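Local coordinates for protein 4-hydroxythreonine-4-phosphate dehydrogenase (Legionella pneumophila subsp. pneumophila, PDB 6XMY) that probably catalyses the NAD(P)-dependent oxidation of 4-(phosphooxy)-L-threonine, a step in pyridoxine 5'-phosphate biosynthesis that uses a divalent metal ion, at residues A[100-111]-A[135-146]; A[19-28]-A[45-55]. All coordinates share one frame; numbering follows the deposited sequence.

Contact 1: A[100-111]-A[135-146]. With SO4 (sulfate ion), chain C.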
loop_
_atom_site.group_PDB
_atom_site.type_symbol
_atom_site.label_atom_id
_atom_site.label_comp_id
_atom_site.label_asym_id
_atom_site.label_seq_id
_atom_site.Cartn_x
_atom_site.Cartn_y
_atom_site.Cartn_z
ATOM N N MET A 100 5.875 14.326 4.459
ATOM C CA MET A 100 6.239 14.321 3.048
ATOM C C MET A 100 7.729 14.100 2.864
ATOM O O MET A 100 8.139 13.508 1.862
ATOM C CB MET A 100 5.779 15.601 2.356
ATOM C CG MET A 100 4.261 15.779 2.329
ATOM S SD MET A 100 3.329 14.362 1.702
ATOM C CE MET A 100 3.998 14.244 0.063
ATOM N N GLU A 101 8.548 14.548 3.824
ATOM C CA GLU A 101 9.986 14.289 3.742
ATOM C C GLU A 101 10.282 12.803 3.877
ATOM O O GLU A 101 11.145 12.275 3.171
ATOM C CB GLU A 101 10.752 15.085 4.799
ATOM C CG GLU A 101 12.267 15.097 4.553
ATOM C CD GLU A 101 12.653 15.893 3.324
ATOM O OE1 GLU A 101 11.940 16.860 2.994
ATOM O OE2 GLU A 101 13.661 15.534 2.676
ATOM N N LEU A 102 9.562 12.108 4.762
ATOM C CA LEU A 102 9.718 10.661 4.861
ATOM C C LEU A 102 9.410 9.988 3.529
ATOM O O LEU A 102 10.142 9.091 3.094
ATOM C CB LEU A 102 8.786 10.097 5.939
ATOM C CG LEU A 102 8.848 10.674 7.360
ATOM C CD1 LEU A 102 7.893 9.904 8.271
ATOM C CD2 LEU A 102 10.271 10.647 7.919
ATOM N N LEU A 103 8.328 10.407 2.865
ATOM C CA LEU A 103 7.961 9.808 1.584
ATOM C C LEU A 103 8.999 10.117 0.510
ATOM O O LEU A 103 9.368 9.241 -0.288
ATOM C CB LEU A 103 6.588 10.316 1.136
ATOM C CG LEU A 103 5.348 9.539 1.588
ATOM C CD1 LEU A 103 5.396 9.183 3.052
ATOM C CD2 LEU A 103 4.077 10.305 1.257
ATOM N N THR A 104 9.461 11.369 0.460
ATOM C CA THR A 104 10.397 11.787 -0.579
ATOM C C THR A 104 11.749 11.135 -0.361
ATOM O O THR A 104 12.346 10.573 -1.288
ATOM C CB THR A 104 10.522 13.315 -0.565
ATOM O OG1 THR A 104 9.226 13.907 -0.727
ATOM C CG2 THR A 104 11.453 13.803 -1.683
ATOM N N LEU A 105 12.234 11.166 0.875
ATOM C CA LEU A 105 13.499 10.516 1.184
ATOM C C LEU A 105 13.406 9.007 0.988
ATOM O O LEU A 105 14.324 8.390 0.435
ATOM C CB LEU A 105 13.903 10.875 2.610
ATOM C CG LEU A 105 15.306 10.618 3.114
ATOM C CD1 LEU A 105 16.372 11.198 2.185
ATOM C CD2 LEU A 105 15.383 11.221 4.514
ATOM N N GLY A 106 12.288 8.398 1.383
ATOM C CA GLY A 106 12.132 6.962 1.194
ATOM C C GLY A 106 12.155 6.556 -0.268
ATOM O O GLY A 106 12.833 5.597 -0.652
ATOM N N ALA A 107 11.421 7.288 -1.110
ATOM C CA ALA A 107 11.429 6.999 -2.541
ATOM C C ALA A 107 12.822 7.181 -3.126
ATOM O O ALA A 107 13.301 6.340 -3.898
ATOM C CB ALA A 107 10.426 7.899 -3.263
ATOM N N SER A 108 13.480 8.288 -2.776
ATOM C CA SER A 108 14.801 8.594 -3.320
ATOM C C SER A 108 15.829 7.546 -2.913
ATOM O O SER A 108 16.608 7.063 -3.749
ATOM C CB SER A 108 15.239 9.975 -2.837
ATOM O OG SER A 108 16.503 10.304 -3.377
ATOM N N LEU A 109 15.861 7.190 -1.627
ATOM C CA LEU A 109 16.866 6.243 -1.147
ATOM C C LEU A 109 16.652 4.864 -1.750
ATOM O O LEU A 109 17.614 4.174 -2.093
ATOM C CB LEU A 109 16.855 6.182 0.379
ATOM C CG LEU A 109 17.342 7.434 1.101
ATOM C CD1 LEU A 109 17.068 7.304 2.592
ATOM C CD2 LEU A 109 18.831 7.660 0.825
ATOM N N CYS A 110 15.395 4.450 -1.917
ATOM C CA CYS A 110 15.132 3.184 -2.590
ATOM C C CYS A 110 15.440 3.263 -4.079
ATOM O O CYS A 110 15.933 2.292 -4.663
ATOM C CB CYS A 110 13.686 2.745 -2.352
ATOM S SG CYS A 110 13.423 2.242 -0.656
ATOM N N SER A 111 15.157 4.407 -4.710
ATOM C CA SER A 111 15.440 4.557 -6.135
ATOM C C SER A 111 16.921 4.369 -6.421
ATOM O O SER A 111 17.297 3.809 -7.456
ATOM C CB SER A 111 14.993 5.939 -6.611
ATOM O OG SER A 111 15.334 6.142 -7.970
ATOM N N PHE A 135 -2.489 16.222 -1.779
ATOM C CA PHE A 135 -2.035 14.849 -1.573
ATOM C C PHE A 135 -3.248 13.936 -1.590
ATOM O O PHE A 135 -4.160 14.103 -0.777
ATOM C CB PHE A 135 -1.315 14.756 -0.228
ATOM C CG PHE A 135 -0.792 13.379 0.110
ATOM C CD1 PHE A 135 0.394 12.909 -0.445
ATOM C CD2 PHE A 135 -1.473 12.563 1.003
ATOM C CE1 PHE A 135 0.884 11.653 -0.112
ATOM C CE2 PHE A 135 -0.991 11.311 1.339
ATOM C CZ PHE A 135 0.193 10.852 0.778
ATOM N N THR A 136 -3.264 12.980 -2.512
ATOM C CA THR A 136 -4.350 12.016 -2.524
ATOM C C THR A 136 -3.968 10.670 -1.934
ATOM O O THR A 136 -4.863 9.949 -1.483
ATOM C CB THR A 136 -4.913 11.813 -3.930
ATOM O OG1 THR A 136 -3.851 11.438 -4.810
ATOM C CG2 THR A 136 -5.581 13.088 -4.421
ATOM N N GLY A 137 -2.685 10.334 -1.881
ATOM C CA GLY A 137 -2.244 9.091 -1.284
ATOM C C GLY A 137 -0.810 8.832 -1.672
ATOM O O GLY A 137 -0.252 9.491 -2.563
ATOM N N HIS A 138 -0.204 7.867 -0.964
ATOM C CA HIS A 138 1.148 7.426 -1.316
ATOM C C HIS A 138 1.213 6.997 -2.773
ATOM O O HIS A 138 2.218 7.225 -3.457
ATOM C CB HIS A 138 1.565 6.196 -0.502
ATOM C CG HIS A 138 1.828 6.431 0.958
ATOM N ND1 HIS A 138 0.864 6.234 1.927
ATOM C CD2 HIS A 138 2.971 6.730 1.621
ATOM C CE1 HIS A 138 1.395 6.439 3.122
ATOM N NE2 HIS A 138 2.673 6.745 2.965
ATOM N N THR A 139 0.170 6.306 -3.241
ATOM C CA THR A 139 0.213 5.678 -4.556
ATOM C C THR A 139 0.420 6.720 -5.645
ATOM O O THR A 139 1.296 6.573 -6.513
ATOM C CB THR A 139 -1.089 4.898 -4.776
ATOM O OG1 THR A 139 -1.228 3.920 -3.735
ATOM C CG2 THR A 139 -1.084 4.205 -6.127
ATOM N N GLU A 140 -0.359 7.805 -5.593
ATOM C CA GLU A 140 -0.215 8.876 -6.575
ATOM C C GLU A 140 1.073 9.659 -6.355
ATOM O O GLU A 140 1.718 10.095 -7.319
ATOM C CB GLU A 140 -1.414 9.820 -6.508
ATOM C CG GLU A 140 -2.738 9.210 -6.956
ATOM C CD GLU A 140 -3.285 8.183 -5.982
ATOM O OE1 GLU A 140 -3.172 8.395 -4.755
ATOM O OE2 GLU A 140 -3.813 7.148 -6.445
ATOM N N PHE A 141 1.459 9.860 -5.091
ATOM C CA PHE A 141 2.712 10.549 -4.810
ATOM C C PHE A 141 3.881 9.819 -5.458
ATOM O O PHE A 141 4.732 10.437 -6.103
ATOM C CB PHE A 141 2.945 10.684 -3.303
ATOM C CG PHE A 141 4.308 11.235 -2.965
ATOM C CD1 PHE A 141 4.531 12.604 -2.918
ATOM C CD2 PHE A 141 5.379 10.383 -2.741
ATOM C CE1 PHE A 141 5.795 13.115 -2.624
ATOM C CE2 PHE A 141 6.637 10.885 -2.462
ATOM C CZ PHE A 141 6.843 12.252 -2.403
ATOM N N PHE A 142 3.940 8.495 -5.288
ATOM C CA PHE A 142 5.064 7.741 -5.836
ATOM C C PHE A 142 4.996 7.672 -7.357
ATOM O O PHE A 142 6.031 7.727 -8.030
ATOM C CB PHE A 142 5.117 6.339 -5.222
ATOM C CG PHE A 142 5.447 6.320 -3.744
ATOM C CD1 PHE A 142 6.480 7.099 -3.237
ATOM C CD2 PHE A 142 4.740 5.498 -2.868
ATOM C CE1 PHE A 142 6.781 7.076 -1.881
ATOM C CE2 PHE A 142 5.043 5.472 -1.511
ATOM C CZ PHE A 142 6.065 6.254 -1.025
ATOM N N ALA A 143 3.792 7.533 -7.918
ATOM C CA ALA A 143 3.655 7.577 -9.370
ATOM C C ALA A 143 4.219 8.878 -9.931
ATOM O O ALA A 143 4.978 8.873 -10.909
ATOM C CB ALA A 143 2.183 7.410 -9.760
ATOM N N ASP A 144 3.870 10.005 -9.309
ATOM C CA ASP A 144 4.406 11.295 -9.740
ATOM C C ASP A 144 5.917 11.369 -9.539
ATOM O O ASP A 144 6.641 11.840 -10.423
ATOM C CB ASP A 144 3.715 12.432 -8.986
ATOM C CG ASP A 144 2.265 12.617 -9.397
ATOM O OD1 ASP A 144 1.827 11.971 -10.368
ATOM O OD2 ASP A 144 1.556 13.413 -8.744
ATOM N N PHE A 145 6.408 10.899 -8.388
ATOM C CA PHE A 145 7.838 10.972 -8.095
ATOM C C PHE A 145 8.651 10.234 -9.148
ATOM O O PHE A 145 9.687 10.728 -9.605
ATOM C CB PHE A 145 8.111 10.388 -6.705
ATOM C CG PHE A 145 9.556 10.461 -6.282
ATOM C CD1 PHE A 145 10.457 9.474 -6.657
ATOM C CD2 PHE A 145 10.010 11.509 -5.503
ATOM C CE1 PHE A 145 11.788 9.544 -6.273
ATOM C CE2 PHE A 145 11.342 11.581 -5.110
ATOM C CZ PHE A 145 12.227 10.595 -5.495
ATOM N N PHE A 146 8.192 9.051 -9.550
ATOM C CA PHE A 146 8.909 8.227 -10.513
ATOM C C PHE A 146 8.466 8.469 -11.948
ATOM O O PHE A 146 8.952 7.784 -12.859
ATOM C CB PHE A 146 8.775 6.748 -10.140
ATOM C CG PHE A 146 9.521 6.387 -8.890
ATOM C CD1 PHE A 146 10.905 6.326 -8.899
ATOM C CD2 PHE A 146 8.850 6.151 -7.701
ATOM C CE1 PHE A 146 11.606 6.007 -7.749
ATOM C CE2 PHE A 146 9.544 5.828 -6.547
ATOM C CZ PHE A 146 10.926 5.760 -6.570
HETATM S S SO4 C . -2.098 4.942 -0.400
HETATM O O1 SO4 C . -1.148 3.833 -0.457
HETATM O O2 SO4 C . -1.587 5.961 0.511
HETATM O O3 SO4 C . -2.200 5.528 -1.734
HETATM O O4 SO4 C . -3.430 4.523 0.069
#

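Contact 2: A[19-28]-A[45-55]. With EDO (1,2-ethanediol), chain E.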
loop_
_atom_site.group_PDB
_atom_site.type_symbol
_atom_site.label_atom_id
_atom_site.label_comp_id
_atom_site.label_asym_id
_atom_site.label_seq_id
_atom_site.Cartn_x
_atom_site.Cartn_y
_atom_site.Cartn_z
ATOM N N PRO A 19 3.159 11.124 12.458
ATOM C CA PRO A 19 3.800 10.886 13.757
ATOM C C PRO A 19 2.828 10.818 14.916
ATOM O O PRO A 19 3.134 10.153 15.916
ATOM C CB PRO A 19 4.763 12.071 13.903
ATOM C CG PRO A 19 4.204 13.128 13.002
ATOM C CD PRO A 19 3.588 12.396 11.853
ATOM N N ALA A 20 1.662 11.476 14.813
ATOM C CA ALA A 20 0.680 11.459 15.891
ATOM C C ALA A 20 -0.165 10.192 15.889
ATOM O O ALA A 20 -0.906 9.962 16.854
ATOM C CB ALA A 20 -0.241 12.681 15.786
ATOM N N GLY A 21 -0.085 9.389 14.833
ATOM C CA GLY A 21 -0.844 8.169 14.705
ATOM C C GLY A 21 -0.054 6.946 15.124
ATOM O O GLY A 21 0.993 7.037 15.776
ATOM N N ILE A 22 -0.552 5.773 14.718
ATOM C CA ILE A 22 0.042 4.517 15.173
ATOM C C ILE A 22 1.259 4.090 14.363
ATOM O O ILE A 22 1.882 3.075 14.703
ATOM C CB ILE A 22 -0.969 3.350 15.232
ATOM C CG1 ILE A 22 -1.624 3.108 13.863
ATOM C CG2 ILE A 22 -1.978 3.577 16.357
ATOM C CD1 ILE A 22 -2.421 1.808 13.802
ATOM N N GLY A 23 1.613 4.814 13.301
ATOM C CA GLY A 23 2.774 4.475 12.501
ATOM C C GLY A 23 4.034 4.267 13.328
ATOM O O GLY A 23 4.707 3.234 13.214
ATOM N N PRO A 24 4.396 5.250 14.167
ATOM C CA PRO A 24 5.556 5.040 15.052
ATOM C C PRO A 24 5.407 3.806 15.925
ATOM O O PRO A 24 6.357 3.019 16.037
ATOM C CB PRO A 24 5.609 6.343 15.865
ATOM C CG PRO A 24 5.041 7.372 14.926
ATOM C CD PRO A 24 3.914 6.648 14.215
ATOM N N ASP A 25 4.219 3.602 16.515
ATOM C CA ASP A 25 3.987 2.426 17.352
ATOM C C ASP A 25 4.265 1.149 16.574
ATOM O O ASP A 25 4.863 0.206 17.105
ATOM C CB ASP A 25 2.531 2.388 17.840
ATOM C CG ASP A 25 2.088 3.665 18.532
ATOM O OD1 ASP A 25 2.404 4.767 18.053
ATOM O OD2 ASP A 25 1.361 3.565 19.547
ATOM N N LEU A 26 3.806 1.092 15.321
ATOM C CA LEU A 26 3.993 -0.103 14.509
ATOM C C LEU A 26 5.459 -0.330 14.178
ATOM O O LEU A 26 5.915 -1.477 14.131
ATOM C CB LEU A 26 3.159 0.006 13.235
ATOM C CG LEU A 26 1.649 -0.001 13.499
ATOM C CD1 LEU A 26 0.866 0.312 12.230
ATOM C CD2 LEU A 26 1.242 -1.347 14.080
ATOM N N CYS A 27 6.209 0.750 13.940
ATOM C CA CYS A 27 7.641 0.599 13.702
ATOM C C CYS A 27 8.347 0.079 14.946
ATOM O O CYS A 27 9.250 -0.761 14.851
ATOM C CB CYS A 27 8.236 1.930 13.250
ATOM S SG CYS A 27 7.635 2.457 11.626
ATOM N N LEU A 28 7.936 0.556 16.126
ATOM C CA LEU A 28 8.530 0.072 17.364
ATOM C C LEU A 28 8.260 -1.412 17.560
ATOM O O LEU A 28 9.102 -2.124 18.114
ATOM C CB LEU A 28 8.022 0.893 18.551
ATOM C CG LEU A 28 8.385 2.378 18.522
ATOM C CD1 LEU A 28 7.672 3.140 19.626
ATOM C CD2 LEU A 28 9.908 2.585 18.632
ATOM N N LEU A 45 10.971 11.248 18.724
ATOM C CA LEU A 45 9.595 10.765 18.696
ATOM C C LEU A 45 9.542 9.270 18.964
ATOM O O LEU A 45 8.736 8.799 19.768
ATOM C CB LEU A 45 8.974 11.077 17.336
ATOM C CG LEU A 45 7.758 10.228 16.967
ATOM C CD1 LEU A 45 6.548 10.607 17.838
ATOM C CD2 LEU A 45 7.440 10.413 15.511
ATOM N N LEU A 46 10.385 8.501 18.277
ATOM C CA LEU A 46 10.382 7.055 18.477
ATOM C C LEU A 46 10.755 6.693 19.911
ATOM O O LEU A 46 10.132 5.815 20.520
ATOM C CB LEU A 46 11.306 6.386 17.455
ATOM C CG LEU A 46 10.775 6.459 16.024
ATOM C CD1 LEU A 46 11.865 6.145 15.001
ATOM C CD2 LEU A 46 9.612 5.489 15.856
ATOM N N GLU A 47 11.755 7.378 20.477
ATOM C CA GLU A 47 12.132 7.120 21.862
ATOM C C GLU A 47 10.998 7.465 22.815
ATOM O O GLU A 47 10.719 6.710 23.752
ATOM C CB GLU A 47 13.400 7.902 22.234
ATOM C CG GLU A 47 14.650 7.378 21.522
ATOM C CD GLU A 47 15.850 8.317 21.595
ATOM O OE1 GLU A 47 15.676 9.505 21.923
ATOM O OE2 GLU A 47 16.971 7.860 21.292
ATOM N N ALA A 48 10.336 8.604 22.589
ATOM C CA ALA A 48 9.263 9.031 23.487
ATOM C C ALA A 48 8.048 8.123 23.361
ATOM O O ALA A 48 7.396 7.809 24.362
ATOM C CB ALA A 48 8.873 10.482 23.201
ATOM N N ARG A 49 7.725 7.694 22.138
ATOM C CA ARG A 49 6.604 6.779 21.953
ATOM C C ARG A 49 6.891 5.427 22.599
ATOM O O ARG A 49 6.006 4.836 23.226
ATOM C CB ARG A 49 6.279 6.654 20.463
ATOM C CG ARG A 49 4.993 5.873 20.132
ATOM C CD ARG A 49 3.712 6.580 20.631
ATOM N NE ARG A 49 3.608 7.963 20.169
ATOM C CZ ARG A 49 3.114 8.343 18.992
ATOM N NH1 ARG A 49 2.669 7.436 18.119
ATOM N NH2 ARG A 49 3.079 9.640 18.679
ATOM N N ALA A 50 8.138 4.944 22.501
ATOM C CA ALA A 50 8.509 3.703 23.177
ATOM C C ALA A 50 8.326 3.832 24.687
ATOM O O ALA A 50 7.817 2.917 25.349
ATOM C CB ALA A 50 9.954 3.330 22.824
ATOM N N SER A 51 8.739 4.965 25.250
ATOM C CA SER A 51 8.529 5.193 26.675
ATOM C C SER A 51 7.046 5.202 27.023
ATOM O O SER A 51 6.637 4.615 28.030
ATOM C CB SER A 51 9.189 6.503 27.098
ATOM O OG SER A 51 10.599 6.390 27.044
ATOM N N GLU A 52 6.225 5.869 26.205
ATOM C CA GLU A 52 4.791 5.903 26.475
ATOM C C GLU A 52 4.193 4.502 26.441
ATOM O O GLU A 52 3.266 4.198 27.207
ATOM C CB GLU A 52 4.095 6.813 25.461
ATOM C CG GLU A 52 2.608 7.007 25.753
ATOM C CD GLU A 52 1.897 7.908 24.748
ATOM O OE1 GLU A 52 2.515 8.308 23.744
ATOM O OE2 GLU A 52 0.710 8.215 24.971
ATOM N N LEU A 53 4.723 3.638 25.574
ATOM C CA LEU A 53 4.273 2.259 25.440
ATOM C C LEU A 53 4.939 1.317 26.430
ATOM O O LEU A 53 4.661 0.115 26.391
ATOM C CB LEU A 53 4.527 1.758 24.014
ATOM C CG LEU A 53 3.734 2.464 22.915
ATOM C CD1 LEU A 53 4.251 2.055 21.557
ATOM C CD2 LEU A 53 2.242 2.136 23.037
ATOM N N ASN A 54 5.819 1.830 27.296
ATOM C CA ASN A 54 6.536 1.015 28.278
ATOM C C ASN A 54 7.397 -0.061 27.617
ATOM O O ASN A 54 7.565 -1.161 28.158
ATOM C CB ASN A 54 5.598 0.422 29.336
ATOM C CG ASN A 54 4.910 1.489 30.165
ATOM O OD1 ASN A 54 5.554 2.404 30.677
ATOM N ND2 ASN A 54 3.594 1.385 30.288
ATOM N N LEU A 55 7.952 0.253 26.448
ATOM C CA LEU A 55 8.809 -0.655 25.701
ATOM C C LEU A 55 10.266 -0.333 25.984
ATOM O O LEU A 55 10.644 0.839 26.083
ATOM C CB LEU A 55 8.565 -0.496 24.199
ATOM C CG LEU A 55 7.182 -0.870 23.668
ATOM C CD1 LEU A 55 7.075 -0.548 22.182
ATOM C CD2 LEU A 55 6.882 -2.344 23.931
HETATM C C1 EDO E . 5.342 11.051 21.519
HETATM O O1 EDO E . 4.162 11.235 20.735
HETATM C C2 EDO E . 4.946 10.416 22.840
HETATM O O2 EDO E . 4.410 9.124 22.556
#

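Contact 1: A[100-111]-A[135-146]
A107 of helix 100-111 sits against F145 of helix 138-145 in an aromatic helix-helix packing of the PdxA fold, the two axes 10.9 Å apart and inclined at 48°. The methyl CB of A107 lies over the centre of the F145 ring, 3.7 Å from the centroid, a CH-pi contact. F142 meets A107 CB obliquely through CE1 and turns its edge to L103 O; F146 directs its rim at A107 O and S111 CB. One turn back, F141 is reached by three residues. L103 CD2 rides above one face, off centre; T104 OG1 stands at the ring edge, 3.4 Å from F141 CZ; and M100 CE comes obliquely. The T104 hydroxyl donates to M100 O from above the carbonyl plane, while T104 N approaches that oxygen from the other face. In M100 the bend at chi2 (-51°) sets SD obliquely beside F135, a Met-aromatic contact 4.5 Å from the ring centroid, and the bend at chi3 (-60°) turns CE onto CD1 and CE1 of F141, both at 3.4 Å. L103 forks: CD2 reaches F135 CE1, and CD1 lies against the CD2-NE2 side of the H138 imidazole. H138 also touches NAD and borders a sulfate, probably from the crystallisation liquor, in the predicted substrate site, where R294 and N285 bind it too. At the helix start after N-cap G137, H138 N and ND1 both donate to sulfate O2, each at 2.8 Å, and T139 grips O3 through its backbone N and through OG1 at 2.7 Å.

Contact 2: A[19-28]-A[45-55]
A salt-bridge network of D25, R49 and E52 ties helix 45-52 to helix 23-28 and the turn before it, the axes inclined at 80° and 9.7 Å apart at closest. R49 NH1 donates to D25 OD1 at 2.7 Å, nearly along the carboxylate C-O axis and within the guanidinium plane, although the two flat groups are turned 58° apart. The same nitrogen gives a bond to G21 O (2.9 Å), and NH2 reaches P19 O (2.8 Å) in the carbonyl plane. Bends at chi2 and chi3 curl the arginine so that the guanidinium edge faces these three oxygens, whose bonds fix its rotation. The link from R49 NE to E52 OE1 is long (3.8 Å); an ethanediol, probably from the crystallisation liquor, lies at the NE-NH2 edge, O2 accepting from NE and O1 from NH2. Beside this polar knot, L28 supplies the greasy part: its CD1 presses on A50 N (3.4 Å) and A50 CB, and its CD2 meets L46 CD2. L45 CD2 fits against P19 CB at 3.5 Å and P24 CG. Strand 58-61 closes the apolar side through F59, which touches L28, L46 and A50; helix 96-111 lies against P19 and L45, and strand 37-41 receives C27 and L46 on I39.

How the contacts relate
Both contacts pack a pair of helices, and helix 96-111 has a part in each: its 100-111 portion forms one side of contact 1, while its earlier residues Y98 and V99 touch P19 and L45 of contact 2. The centres lie about 23 Å apart, and the nearest atoms about 6 Å. Contact 1 is nearer the middle of the chain yet only partly buried, and it joins its helices by aromatic and aliphatic packing. Contact 2 is farther out but more buried, and adds an arginine's bonds to a carboxylate and two carbonyls. NAD touches H138, which takes part in contact 1, and I22, which lies in segment 19-28 but outside the interface of contact 2.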